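Local structure of protein Diedel (Drosophila melanogaster, 3ZZO) at residues C2-E7 / G44-Q49; E7-K12 / I81-V86; V33-D38 / G66-E71. The protein acts as a secreted cytokine that promotes survival of Sindbis virus infection by suppressing the immune deficiency pathway and limits intestinal stem cell proliferation after bacterial infection. One frame throughout, in Å; residues are numbered along the deposited sequence.

Contact 1. Residues C2-E7 / G44-Q49. With SCN (thiocyanate ion), chain B.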
loop_
_atom_site.group_PDB
_atom_site.type_symbol
_atom_site.label_atom_id
_atom_site.label_comp_id
_atom_site.label_asym_id
_atom_site.label_seq_id
_atom_site.Cartn_x
_atom_site.Cartn_y
_atom_site.Cartn_z
ATOM N N CYS A 2 -14.854 -7.221 3.935
ATOM C CA CYS A 2 -14.447 -6.720 2.639
ATOM C C CYS A 2 -12.991 -6.267 2.693
ATOM O O CYS A 2 -12.523 -5.742 3.695
ATOM C CB CYS A 2 -15.400 -5.620 2.206
ATOM S SG CYS A 2 -17.100 -6.192 2.192
ATOM N N CYS A 3 -12.292 -6.445 1.578
ATOM C CA CYS A 3 -10.900 -6.058 1.454
ATOM C C CYS A 3 -10.778 -4.831 0.594
ATOM O O CYS A 3 -9.920 -4.714 -0.288
ATOM C CB CYS A 3 -10.033 -7.216 0.972
ATOM S SG CYS A 3 -10.245 -8.712 1.943
ATOM N N THR A 4 -11.613 -3.855 0.903
ATOM C CA THR A 4 -11.714 -2.617 0.189
ATOM C C THR A 4 -10.832 -1.504 0.768
ATOM O O THR A 4 -10.614 -0.509 0.112
ATOM C CB THR A 4 -13.191 -2.165 0.166
ATOM O OG1 THR A 4 -13.737 -2.334 1.494
ATOM C CG2 THR A 4 -14.002 -2.963 -0.842
ATOM N N SER A 5 -10.326 -1.680 1.984
ATOM C CA SER A 5 -9.444 -0.683 2.576
ATOM C C SER A 5 -8.068 -0.740 1.916
ATOM O O SER A 5 -7.568 -1.828 1.616
ATOM C CB SER A 5 -9.293 -0.888 4.089
ATOM O OG SER A 5 -10.523 -0.647 4.728
ATOM N N ARG A 6 -7.495 0.441 1.690
ATOM C CA ARG A 6 -6.130 0.574 1.192
ATOM C C ARG A 6 -5.571 1.896 1.664
ATOM O O ARG A 6 -6.315 2.699 2.266
ATOM C CB ARG A 6 -6.048 0.382 -0.296
ATOM C CG ARG A 6 -6.795 1.364 -1.143
ATOM C CD ARG A 6 -7.167 0.853 -2.553
ATOM N NE ARG A 6 -7.915 1.800 -3.301
ATOM C CZ ARG A 6 -7.844 1.876 -4.614
ATOM N NH1 ARG A 6 -7.010 1.083 -5.349
ATOM N NH2 ARG A 6 -8.554 2.800 -5.224
ATOM N N GLU A 7 -4.296 2.145 1.479
ATOM C CA GLU A 7 -3.702 3.435 1.820
ATOM C C GLU A 7 -2.949 3.980 0.642
ATOM O O GLU A 7 -2.232 3.269 -0.056
ATOM C CB GLU A 7 -2.747 3.362 3.020
ATOM C CG GLU A 7 -3.427 3.238 4.353
ATOM C CD GLU A 7 -2.459 3.205 5.498
ATOM O OE1 GLU A 7 -1.269 2.932 5.325
ATOM O OE2 GLU A 7 -2.956 3.439 6.648
ATOM N N GLY A 44 -4.055 -6.546 -6.885
ATOM C CA GLY A 44 -5.342 -6.949 -7.455
ATOM C C GLY A 44 -6.328 -5.795 -7.427
ATOM O O GLY A 44 -6.020 -4.686 -6.986
ATOM N N ALA A 45 -7.570 -6.064 -7.855
ATOM C CA ALA A 45 -8.603 -5.067 -7.767
ATOM C C ALA A 45 -8.879 -4.656 -6.327
ATOM O O ALA A 45 -9.317 -3.510 -6.093
ATOM C CB ALA A 45 -9.872 -5.534 -8.458
ATOM N N TYR A 46 -8.671 -5.565 -5.388
ATOM C CA TYR A 46 -8.877 -5.377 -3.964
ATOM C C TYR A 46 -7.661 -5.908 -3.214
ATOM O O TYR A 46 -6.695 -6.388 -3.836
ATOM C CB TYR A 46 -10.160 -6.063 -3.539
ATOM C CG TYR A 46 -11.381 -5.556 -4.261
ATOM C CD1 TYR A 46 -11.959 -4.343 -3.888
ATOM C CD2 TYR A 46 -11.928 -6.229 -5.330
ATOM C CE1 TYR A 46 -13.081 -3.869 -4.556
ATOM C CE2 TYR A 46 -13.059 -5.730 -6.013
ATOM C CZ TYR A 46 -13.610 -4.562 -5.605
ATOM O OH TYR A 46 -14.728 -4.102 -6.251
ATOM N N CYS A 47 -7.706 -5.846 -1.892
ATOM C CA CYS A 47 -6.629 -6.285 -1.008
ATOM C C CYS A 47 -6.859 -7.648 -0.378
ATOM O O CYS A 47 -6.465 -7.876 0.755
ATOM C CB CYS A 47 -6.381 -5.236 0.070
ATOM S SG CYS A 47 -5.539 -3.742 -0.548
ATOM N N GLY A 48 -7.431 -8.572 -1.137
ATOM C CA GLY A 48 -7.521 -9.962 -0.674
ATOM C C GLY A 48 -6.209 -10.683 -0.754
ATOM O O GLY A 48 -5.316 -10.319 -1.525
ATOM N N GLN A 49 -6.057 -11.728 0.045
ATOM C CA GLN A 49 -4.944 -12.641 -0.201
ATOM C C GLN A 49 -5.091 -13.256 -1.602
ATOM O O GLN A 49 -4.100 -13.393 -2.340
ATOM C CB GLN A 49 -4.864 -13.758 0.837
ATOM C CG GLN A 49 -4.546 -13.289 2.228
ATOM C CD GLN A 49 -3.821 -14.376 2.999
ATOM O OE1 GLN A 49 -2.629 -14.578 2.804
ATOM N NE2 GLN A 49 -4.531 -15.117 3.770
HETATM S S SCN B . -10.709 -9.991 -7.643
HETATM C C SCN B . -9.678 -9.101 -6.625
HETATM N N SCN B . -8.980 -8.516 -5.920
#
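Residues 44-49, an irregular loop, lie against the N-terminal residues 2-7, in disulfide-linked surroundings consistent with subdomain SD2. At Ala-45 and Tyr-46 the backbone curls round the nitrogen end of a thiocyanate ion, probably from the crystallisation liquor, which accepts a hydrogen bond from Tyr-46 N at 3.0 Å. The Tyr-46 ring, its CG anti to the carbonyl carbon, runs alongside Thr-4, and Thr-4 CG2 lies 3.9 Å from both Tyr-46 CD1 and Tyr-46 CE1. Thiocyanate N and Cys-3 O both sit at the edge of this ring. Cys-47 then supplies the one hydrogen bond between the segments: its N meets Cys-3 O at 3.0 Å, nearly straight at 167° and in the carbonyl plane. Cys-47 SG, anti to its carbonyl carbon, reaches to 3.5 Å from Ser-5 O and also touches Arg-6 CB. Gly-48 follows, its N packed 3.6 Å from Cys-3 CB. Both cysteines are disulfide-bonded, Cys-3 to Cys-63 and Cys-47 to Cys-36. A single straight backbone bond thus joins two buried cysteines whose sulfurs are each committed to a different partner, and covalent cross-links and peptide hydrogen bond together are consistent with a fixed path for the loop.

Contact 2. Residues E7-K12 / I81-V86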
loop_
_atom_site.group_PDB
_atom_site.type_symbol
_atom_site.label_atom_id
_atom_site.label_comp_id
_atom_site.label_asym_id
_atom_site.label_seq_id
_atom_site.Cartn_x
_atom_site.Cartn_y
_atom_site.Cartn_z
ATOM N N GLU A 7 -4.296 2.145 1.479
ATOM C CA GLU A 7 -3.702 3.435 1.820
ATOM C C GLU A 7 -2.949 3.980 0.642
ATOM O O GLU A 7 -2.232 3.269 -0.056
ATOM C CB GLU A 7 -2.747 3.362 3.020
ATOM C CG GLU A 7 -3.427 3.238 4.353
ATOM C CD GLU A 7 -2.459 3.205 5.498
ATOM O OE1 GLU A 7 -1.269 2.932 5.325
ATOM O OE2 GLU A 7 -2.956 3.439 6.648
ATOM N N LEU A 8 -3.075 5.279 0.455
ATOM C CA LEU A 8 -2.261 6.060 -0.479
ATOM C C LEU A 8 -1.116 6.661 0.296
ATOM O O LEU A 8 -1.353 7.433 1.240
ATOM C CB LEU A 8 -3.109 7.228 -1.054
ATOM C CG LEU A 8 -4.482 6.920 -1.724
ATOM C CD1 LEU A 8 -5.340 8.172 -1.819
ATOM C CD2 LEU A 8 -4.279 6.252 -3.065
ATOM N N VAL A 9 0.113 6.330 -0.034
ATOM C CA VAL A 9 1.277 6.770 0.684
ATOM C C VAL A 9 2.185 7.577 -0.215
ATOM O O VAL A 9 2.542 7.131 -1.312
ATOM C CB VAL A 9 2.058 5.575 1.250
ATOM C CG1 VAL A 9 3.279 6.025 2.063
ATOM C CG2 VAL A 9 1.160 4.670 2.089
ATOM N N GLU A 10 2.546 8.784 0.224
ATOM C CA GLU A 10 3.560 9.593 -0.447
ATOM C C GLU A 10 4.788 9.601 0.438
ATOM O O GLU A 10 4.688 9.740 1.656
ATOM C CB GLU A 10 3.081 11.035 -0.664
ATOM C CG GLU A 10 1.926 11.137 -1.595
ATOM C CD GLU A 10 1.549 12.603 -1.873
ATOM O OE1 GLU A 10 2.290 13.562 -1.515
ATOM O OE2 GLU A 10 0.425 12.809 -2.405
ATOM N N PHE A 11 5.957 9.442 -0.174
ATOM C CA PHE A 11 7.175 9.284 0.615
ATOM C C PHE A 11 8.386 9.644 -0.224
ATOM O O PHE A 11 8.319 9.658 -1.465
ATOM C CB PHE A 11 7.293 7.826 1.103
ATOM C CG PHE A 11 7.415 6.797 -0.011
ATOM C CD1 PHE A 11 6.275 6.318 -0.661
ATOM C CD2 PHE A 11 8.659 6.324 -0.405
ATOM C CE1 PHE A 11 6.411 5.415 -1.695
ATOM C CE2 PHE A 11 8.780 5.404 -1.455
ATOM C CZ PHE A 11 7.651 4.958 -2.086
ATOM N N LYS A 12 9.493 9.870 0.439
ATOM C CA LYS A 12 10.793 10.010 -0.207
ATOM C C LYS A 12 11.658 8.838 0.238
ATOM O O LYS A 12 11.286 8.076 1.127
ATOM C CB LYS A 12 11.415 11.368 0.086
ATOM C CG LYS A 12 10.727 12.462 -0.698
ATOM C CD LYS A 12 11.200 13.898 -0.348
ATOM C CE LYS A 12 10.438 14.947 -1.176
ATOM N NZ LYS A 12 10.717 16.317 -0.681
ATOM N N ILE A 81 12.739 4.686 3.947
ATOM C CA ILE A 81 11.492 5.305 3.533
ATOM C C ILE A 81 11.151 6.458 4.487
ATOM O O ILE A 81 11.041 6.247 5.701
ATOM C CB ILE A 81 10.350 4.299 3.535
ATOM C CG1 ILE A 81 10.622 3.081 2.647
ATOM C CG2 ILE A 81 9.032 4.972 3.185
ATOM C CD1 ILE A 81 10.961 3.442 1.207
ATOM N N GLN A 82 11.002 7.656 3.919
ATOM C CA GLN A 82 10.664 8.862 4.644
ATOM C C GLN A 82 9.221 9.217 4.314
ATOM O O GLN A 82 8.907 9.800 3.268
ATOM C CB GLN A 82 11.614 9.997 4.253
ATOM C CG GLN A 82 13.083 9.660 4.494
ATOM C CD GLN A 82 13.385 9.332 5.917
ATOM O OE1 GLN A 82 12.802 9.903 6.859
ATOM N NE2 GLN A 82 14.346 8.472 6.140
ATOM N N ILE A 83 8.293 8.855 5.190
ATOM C CA ILE A 83 6.856 9.073 4.962
ATOM C C ILE A 83 6.543 10.556 4.986
ATOM O O ILE A 83 6.973 11.272 5.882
ATOM C CB ILE A 83 6.019 8.336 6.037
ATOM C CG1 ILE A 83 6.260 6.805 5.945
ATOM C CG2 ILE A 83 4.556 8.714 5.968
ATOM C CD1 ILE A 83 5.601 6.178 4.790
ATOM N N ILE A 84 5.766 11.008 4.012
ATOM C CA ILE A 84 5.293 12.391 3.950
ATOM C C ILE A 84 3.797 12.470 4.253
ATOM O O ILE A 84 3.379 13.312 5.016
ATOM C CB ILE A 84 5.597 13.029 2.595
ATOM C CG1 ILE A 84 7.110 13.107 2.404
ATOM C CG2 ILE A 84 4.999 14.446 2.476
ATOM C CD1 ILE A 84 7.528 13.413 1.021
ATOM N N LYS A 85 3.000 11.624 3.606
ATOM C CA LYS A 85 1.536 11.699 3.678
ATOM C C LYS A 85 0.987 10.281 3.597
ATOM O O LYS A 85 1.452 9.483 2.789
ATOM C CB LYS A 85 1.045 12.554 2.370
ATOM C CG LYS A 85 -0.370 12.893 2.344
ATOM C CD LYS A 85 -0.752 13.449 1.003
ATOM C CE LYS A 85 -0.072 14.728 0.633
ATOM N NZ LYS A 85 -0.348 15.273 -0.777
ATOM N N VAL A 86 -0.066 9.995 4.384
ATOM C CA VAL A 86 -0.811 8.756 4.291
ATOM C C VAL A 86 -2.298 9.059 4.308
ATOM O O VAL A 86 -2.763 9.799 5.183
ATOM C CB VAL A 86 -0.496 7.804 5.473
ATOM C CG1 VAL A 86 -1.259 6.473 5.345
ATOM C CG2 VAL A 86 1.012 7.530 5.561
HETATM O O HOH W 1 -2.289 14.162 -2.000
#
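Glu-10 keeps CG anti to its carbonyl carbon (chi1 -65°) and runs extended, while Lys-85 sets CG anti to its backbone N and bends at chi3 (-63°), so the two rise side by side from one sheet face and meet at their charged ends. Beneath them antiparallel strands 7-12 and 81-86 are interrupted by a classic beta bulge, in the sheet of the ferredoxin-like subdomain. Ile-84 and Lys-85 stand across from the single Glu-10, whose carbonyl O is gripped twice, in its plane by Ile-84 N at 2.9 Å and from above the plane by Lys-85 N at 3.2 Å. Past the bulge, Lys-12 and Gln-82 form a hydrogen-bonded pair. The face of Val-9 and Phe-11 is mostly apolar, though the Glu-7 carboxylate lies against Val-86 CG1. The Val-9 and Ile-83 side chains cross obliquely, Val-9 CG1 3.6 Å from Ile-83 CD1, and Ile-81 CG2 lies 3.9 Å from Phe-11 CD2. Helix 69-75 covers this side, Phe-72 edge-to-face on Phe-11. Beside the bulge, the Ile-84 side chain crosses Lys-12 obliquely. Lys-85 NZ comes to Glu-10 OE2 from above the carboxylate plane, 3.1 Å away, to form the salt bridge, and a water bridges the same two atoms.

Contact 3. Residues V33-D38 / G66-E71; sequences VTICAD and GDWSQE. With EDO (1,2-ethanediol), chain C.
Packing is closest where the Trp-68 indole lies over the loop that follows strand 31-35, joining that strand's end to the start of the helix covering the ferredoxin-like sheet. Its CG is anti to the carbonyl carbon (chi1 -68°), which lays one ring face on Ala-37: Ala-37 CA stands 3.4 Å above the ring plane, and its CB makes a CH-pi contact 3.8 Å from the centroid of the six-membered ring. Ile-35 O comes to the ring edge, 3.5 Å from Trp-68 CZ3. Trp-68 is the N-cap residue of helix 69-75, and its N donates to Ala-37 O at 2.9 Å, from above the carbonyl plane. The partly exposed Ser-69 side is looser, its OG hydrogen-bonded at 2.6 Å to O2 of a 1,2-ethanediol, probably from the crystallisation liquor. Glu-71 and Asp-38 form a separate polar rim: Glu-71, extended with CG anti to its backbone N, reaches OE1 to Asp-67 N (3.0 Å). Glu-71 OE2 lies 3.2 Å from Asp-38 O, two acceptors, and Arg-75 donates to that Asp-38 O. The chemistry implies a helix start held by its backbone N and an aromatic face, with Arg-75 probably easing the crowding of oxygens.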
loop_
_atom_site.group_PDB
_atom_site.type_symbol
_atom_site.label_atom_id
_atom_site.label_comp_id
_atom_site.label_asym_id
_atom_site.label_seq_id
_atom_site.Cartn_x
_atom_site.Cartn_y
_atom_site.Cartn_z
ATOM N N VAL A 33 2.459 5.453 -3.757
ATOM C CA VAL A 33 2.086 4.053 -3.869
ATOM C C VAL A 33 0.739 3.846 -3.164
ATOM O O VAL A 33 0.420 4.529 -2.189
ATOM C CB VAL A 33 3.191 3.153 -3.247
ATOM C CG1 VAL A 33 3.326 3.351 -1.723
ATOM C CG2 VAL A 33 2.987 1.666 -3.600
ATOM N N THR A 34 -0.020 2.855 -3.631
ATOM C CA THR A 34 -1.248 2.421 -2.985
ATOM C C THR A 34 -0.956 1.037 -2.437
ATOM O O THR A 34 -0.606 0.146 -3.210
ATOM C CB THR A 34 -2.414 2.381 -3.968
ATOM O OG1 THR A 34 -2.597 3.687 -4.508
ATOM C CG2 THR A 34 -3.682 1.970 -3.306
ATOM N N ILE A 35 -1.118 0.855 -1.120
ATOM C CA ILE A 35 -0.772 -0.387 -0.446
ATOM C C ILE A 35 -1.973 -1.024 0.209
ATOM O O ILE A 35 -2.970 -0.393 0.531
ATOM C CB ILE A 35 0.329 -0.139 0.626
ATOM C CG1 ILE A 35 -0.145 0.808 1.734
ATOM C CG2 ILE A 35 1.620 0.309 -0.019
ATOM C CD1 ILE A 35 0.749 0.856 2.961
ATOM N N CYS A 36 -1.823 -2.330 0.447
ATOM C CA CYS A 36 -2.683 -3.091 1.322
ATOM C C CYS A 36 -2.071 -3.167 2.723
ATOM O O CYS A 36 -1.004 -2.583 2.979
ATOM C CB CYS A 36 -2.926 -4.491 0.735
ATOM S SG CYS A 36 -3.670 -4.477 -0.921
ATOM N N ALA A 37 -2.736 -3.874 3.626
ATOM C CA ALA A 37 -2.278 -3.915 5.026
ATOM C C ALA A 37 -0.920 -4.542 5.227
ATOM O O ALA A 37 -0.277 -4.263 6.231
ATOM C CB ALA A 37 -3.319 -4.626 5.902
ATOM N N ASP A 38 -0.489 -5.363 4.283
ATOM C CA ASP A 38 0.835 -5.965 4.321
ATOM C C ASP A 38 1.952 -5.018 3.936
ATOM O O ASP A 38 3.122 -5.409 3.920
ATOM C CB ASP A 38 0.873 -7.246 3.480
ATOM C CG ASP A 38 0.679 -7.021 1.993
ATOM O OD1 ASP A 38 0.248 -5.922 1.551
ATOM O OD2 ASP A 38 0.941 -8.018 1.249
ATOM N N GLY A 66 -1.444 -6.941 8.172
ATOM C CA GLY A 66 -0.254 -6.260 8.643
ATOM C C GLY A 66 -0.569 -4.876 9.144
ATOM O O GLY A 66 -1.726 -4.532 9.359
ATOM N N ASP A 67 0.458 -4.051 9.296
ATOM C CA ASP A 67 0.285 -2.722 9.886
ATOM C C ASP A 67 0.523 -1.578 8.899
ATOM O O ASP A 67 0.959 -0.491 9.295
ATOM C CB ASP A 67 0.888 -2.602 11.255
ATOM C CG ASP A 67 2.330 -2.751 11.254
ATOM O OD1 ASP A 67 2.924 -3.461 10.392
ATOM O OD2 ASP A 67 3.002 -2.276 12.230
ATOM N N TRP A 68 0.142 -1.786 7.649
ATOM C CA TRP A 68 -0.145 -0.665 6.751
ATOM C C TRP A 68 1.131 0.119 6.432
ATOM O O TRP A 68 2.166 -0.487 6.148
ATOM C CB TRP A 68 -1.310 0.199 7.291
ATOM C CG TRP A 68 -2.613 -0.535 7.256
ATOM C CD1 TRP A 68 -3.295 -1.114 8.301
ATOM C CD2 TRP A 68 -3.412 -0.726 6.101
ATOM N NE1 TRP A 68 -4.462 -1.656 7.826
ATOM C CE2 TRP A 68 -4.555 -1.439 6.477
ATOM C CE3 TRP A 68 -3.240 -0.396 4.751
ATOM C CZ2 TRP A 68 -5.540 -1.803 5.559
ATOM C CZ3 TRP A 68 -4.201 -0.774 3.834
ATOM C CH2 TRP A 68 -5.315 -1.483 4.238
ATOM N N SER A 69 1.078 1.441 6.469
ATOM C CA SER A 69 2.234 2.253 6.098
ATOM C C SER A 69 3.442 1.921 6.972
ATOM O O SER A 69 4.592 2.037 6.523
ATOM C CB SER A 69 1.909 3.734 6.128
ATOM O OG SER A 69 1.450 4.141 7.428
ATOM N N GLN A 70 3.209 1.568 8.232
ATOM C CA GLN A 70 4.293 1.215 9.161
ATOM C C GLN A 70 5.037 -0.016 8.667
ATOM O O GLN A 70 6.270 -0.077 8.711
ATOM C CB GLN A 70 3.642 1.005 10.546
ATOM C CG GLN A 70 4.632 0.852 11.676
ATOM C CD GLN A 70 3.944 0.901 13.016
ATOM O OE1 GLN A 70 2.745 1.149 13.111
ATOM N NE2 GLN A 70 4.691 0.765 14.097
ATOM N N GLU A 71 4.299 -0.975 8.123
ATOM C CA GLU A 71 4.891 -2.175 7.517
ATOM C C GLU A 71 5.593 -1.876 6.182
ATOM O O GLU A 71 6.611 -2.476 5.881
ATOM C CB GLU A 71 3.846 -3.253 7.343
ATOM C CG GLU A 71 4.428 -4.561 6.918
ATOM C CD GLU A 71 3.578 -5.749 7.206
ATOM O OE1 GLU A 71 2.567 -5.639 7.913
ATOM O OE2 GLU A 71 3.931 -6.855 6.693
HETATM C C1 EDO C . 4.527 6.915 9.396
HETATM O O1 EDO C . 3.405 7.686 9.451
HETATM C C2 EDO C . 4.266 5.674 8.511
HETATM O O2 EDO C . 3.346 4.858 9.028
#

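In the fold
Starting at the N terminus, the chain passes through 2-7 into strand 6-13, so contacts 1 and 2 share Glu-7 and part there. Contact 1, bringing 44-49 back to the terminus, closes a loop of intermediate length, contact 3 the shortest and contact 2, pairing that strand with 81-86, the longest. Contact 3 joins 33-38 to 66-71 and lies wholly within the span of contact 2, whereas contact 1 crosses both others because its segments alternate with theirs. The Cys-36 to Cys-47 disulfide ties contacts 1 and 3, and a probable backbone hydrogen bond from Ile-35 to Glu-7 O joins neighbouring strands. Together they link sheet, helix 69-75 and the cysteine-rich loops.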